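Local atomic coordinates of PfkB family carbohydrate kinase (Listeria grayi DSM 20601, PDB entry 4GM6), a protein that probably acts as a carbohydrate kinase of the PfkB family, transferring a phosphate group to a sugar or sugar-like substrate. Residues G158-L163 / E169-I174. Residues are numbered along the deposited sequence; the frame is centred on the assembly and turned at random.
Sequences GITIAL and EMVVKI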
ATOM      1  N   GLY C 158      31.621   2.429  19.532  1.00 41.18           N
ATOM      2  CA  GLY C 158      32.370   1.194  19.325  1.00 44.33           C
ATOM      3  C   GLY C 158      32.098   0.510  17.996  1.00 49.86           C
ATOM      4  O   GLY C 158      32.813  -0.415  17.612  1.00 56.23           O
ATOM      5  N   ILE C 159      31.059   0.952  17.294  1.00 46.14           N
ATOM      6  CA  ILE C 159      30.723   0.366  15.995  1.00 44.62           C
ATOM      7  C   ILE C 159      31.792   0.737  14.982  1.00 55.08           C
ATOM      8  O   ILE C 159      32.324  -0.117  14.263  1.00 49.42           O
ATOM      9  CB  ILE C 159      29.337   0.830  15.509  1.00 43.30           C
ATOM     10  CG1 ILE C 159      28.245   0.138  16.329  1.00 38.58           C
ATOM     11  CG2 ILE C 159      29.151   0.532  14.030  1.00 38.91           C
ATOM     12  CD1 ILE C 159      26.879   0.762  16.176  1.00 47.44           C
ATOM     13  N   THR C 160      32.134   2.019  14.961  1.00 48.92           N
ATOM     14  CA  THR C 160      33.122   2.520  14.024  1.00 51.08           C
ATOM     15  C   THR C 160      34.514   1.925  14.248  1.00 49.18           C
ATOM     16  O   THR C 160      35.167   1.475  13.309  1.00 47.42           O
ATOM     17  CB  THR C 160      33.178   4.047  14.104  1.00 57.65           C
ATOM     18  OG1 THR C 160      31.924   4.557  13.643  1.00 43.64           O
ATOM     19  CG2 THR C 160      34.301   4.588  13.246  1.00 50.36           C
ATOM     20  N   ILE C 161      34.970   1.906  15.492  1.00 57.02           N
ATOM     21  CA  ILE C 161      36.330   1.436  15.757  1.00 58.29           C
ATOM     22  C   ILE C 161      36.479  -0.068  15.509  1.00 55.83           C
ATOM     23  O   ILE C 161      37.587  -0.571  15.370  1.00 56.45           O
ATOM     24  CB  ILE C 161      36.783   1.783  17.184  1.00 52.69           C
ATOM     25  CG1 ILE C 161      35.799   1.206  18.206  1.00 56.63           C
ATOM     26  CG2 ILE C 161      36.910   3.288  17.332  1.00 59.23           C
ATOM     27  CD1 ILE C 161      36.282   1.251  19.639  1.00 63.01           C
ATOM     28  N   ALA C 162      35.357  -0.776  15.441  1.00 55.20           N
ATOM     29  CA  ALA C 162      35.363  -2.217  15.183  1.00 65.83           C
ATOM     30  C   ALA C 162      35.486  -2.540  13.688  1.00 61.01           C
ATOM     31  O   ALA C 162      35.788  -3.676  13.309  1.00 53.76           O
ATOM     32  CB  ALA C 162      34.094  -2.860  15.748  1.00 50.52           C
ATOM     33  N   LEU C 163      35.249  -1.550  12.836  1.00 51.93           N
ATOM     34  CA  LEU C 163      35.130  -1.835  11.410  1.00 56.92           C
ATOM     35  C   LEU C 163      36.470  -2.177  10.768  1.00 59.38           C
ATOM     36  O   LEU C 163      36.551  -3.018   9.869  1.00 52.55           O
ATOM     37  CB  LEU C 163      34.426  -0.685  10.680  1.00 60.32           C
ATOM     38  CG  LEU C 163      32.938  -0.508  11.029  1.00 47.29           C
ATOM     39  CD1 LEU C 163      32.311   0.637  10.246  1.00 44.05           C
ATOM     40  CD2 LEU C 163      32.153  -1.792  10.794  1.00 51.52           C
ATOM     41  N   GLU C 169      42.427   3.308  14.570  1.00 64.14           N
ATOM     42  CA  GLU C 169      43.563   4.230  14.742  1.00 71.19           C
ATOM     43  C   GLU C 169      43.236   5.635  14.250  1.00 75.41           C
ATOM     44  O   GLU C 169      43.849   6.608  14.686  1.00 68.33           O
ATOM     45  CB  GLU C 169      44.814   3.730  14.017  1.00 68.03           C
ATOM     46  CG  GLU C 169      45.185   2.283  14.290  1.00 73.10           C
ATOM     47  CD  GLU C 169      46.526   1.931  13.668  1.00 83.32           C
ATOM     48  OE1 GLU C 169      46.793   2.358  12.518  1.00 81.33           O
ATOM     49  OE2 GLU C 169      47.318   1.233  14.333  1.00 96.62           O
ATOM     50  N   MET C 170      42.286   5.736  13.325  1.00 60.52           N
ATOM     51  CA  MET C 170      41.831   7.041  12.873  1.00 73.48           C
ATOM     52  C   MET C 170      41.036   7.761  13.974  1.00 65.55           C
ATOM     53  O   MET C 170      41.249   8.952  14.233  1.00 64.07           O
ATOM     54  CB  MET C 170      40.988   6.896  11.605  1.00 81.76           C
ATOM     55  CG  MET C 170      40.532   8.213  11.011  1.00 89.94           C
ATOM     56  SD  MET C 170      41.937   9.203  10.484  1.00 96.62           S
ATOM     57  CE  MET C 170      41.101  10.530   9.614  1.00144.77           C
ATOM     58  N   VAL C 171      40.112   7.039  14.611  1.00 61.85           N
ATOM     59  CA  VAL C 171      39.356   7.598  15.729  1.00 60.28           C
ATOM     60  C   VAL C 171      40.305   8.007  16.861  1.00 63.84           C
ATOM     61  O   VAL C 171      40.167   9.081  17.450  1.00 68.17           O
ATOM     62  CB  VAL C 171      38.262   6.624  16.233  1.00 57.44           C
ATOM     63  CG1 VAL C 171      37.516   7.207  17.428  1.00 52.61           C
ATOM     64  CG2 VAL C 171      37.282   6.309  15.116  1.00 54.73           C
ATOM     65  N   VAL C 172      41.300   7.175  17.145  1.00 58.34           N
ATOM     66  CA  VAL C 172      42.278   7.529  18.176  1.00 68.61           C
ATOM     67  C   VAL C 172      43.032   8.817  17.824  1.00 82.84           C
ATOM     68  O   VAL C 172      43.242   9.681  18.706  1.00 80.70           O
ATOM     69  CB  VAL C 172      43.245   6.359  18.478  1.00 63.18           C
ATOM     70  CG1 VAL C 172      44.411   6.804  19.379  1.00 65.67           C
ATOM     71  CG2 VAL C 172      42.464   5.211  19.105  1.00 65.36           C
ATOM     72  N   LYS C 173      43.424   8.967  16.545  1.00 79.19           N
ATOM     73  CA  LYS C 173      44.191  10.158  16.143  1.00 84.25           C
ATOM     74  C   LYS C 173      43.347  11.422  16.264  1.00 73.89           C
ATOM     75  O   LYS C 173      43.840  12.491  16.572  1.00 72.95           O
ATOM     76  CB  LYS C 173      44.730  10.034  14.715  1.00 91.66           C
ATOM     77  CG  LYS C 173      45.862   9.048  14.522  1.00 91.60           C
ATOM     78  CD  LYS C 173      46.246   8.964  13.048  1.00109.83           C
ATOM     79  CE  LYS C 173      47.093   7.728  12.745  1.00101.33           C
ATOM     80  NZ  LYS C 173      48.470   7.833  13.313  1.00111.04           N
ATOM     81  N   ILE C 174      42.049  11.298  15.998  1.00 62.56           N
ATOM     82  CA  ILE C 174      41.142  12.462  16.018  1.00 73.15           C
ATOM     83  C   ILE C 174      40.840  12.916  17.433  1.00 65.40           C
ATOM     84  O   ILE C 174      41.066  14.124  17.773  1.00 76.02           O
ATOM     85  CB  ILE C 174      39.819  12.186  15.294  1.00 74.20           C
ATOM     86  CG1 ILE C 174      40.111  11.694  13.881  1.00 95.84           C
ATOM     87  CG2 ILE C 174      38.931  13.434  15.283  1.00 84.19           C
ATOM     88  CD1 ILE C 174      41.054  12.608  13.090  1.00105.09           C
TER
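Val171 packs against Ile161 and Thr160 with carbon-to-carbon contacts, and the tight part of the contact is this three-residue cluster. The CG2 methyl of Ile161 approaches the branch point of the valine: it lies 3.8 Å from both CB and CG2 of Val171, with CG1 of the same valine slightly farther at 4.0 Å, and the two side chains cross at about a right angle. On Ile161, chi1 of 56° places CG1 between the backbone N and the carbonyl carbon and sets CG2 anti to that carbon; CG2 is the atom that meets the valine. On Thr160, CG2 is the branch anti to the backbone N and reaches Val171 CG2 at 3.9 Å. Its OG1 instead hydrogen-bonds OE2 of Glu59, with a weak bond to the carbonyl O of Ile30, which satisfies the hydroxyl and leaves the methyl for the valine.

The closest CA pair, Ile161 and Val171, is still 6.9 Å apart, and the segments bury just 105 Å² between them. All three touching residues are buried; on the solvent side of helix 165-180, Glu169 and Lys173 are exposed, and the CB of Glu169 points away from 158-163. Strand 153-157 runs directly into 158-163, and its Val156 also touches Val171, while Leu208 of helix 198-208 packs on Ile161. The contact thus folds the short helix after a central parallel strand against the following helix, within the beta-alpha-beta crossover from 153-157 to 184-188. The direct join rests on a few apolar van der Waals contacts, with no directional bond between the two helices.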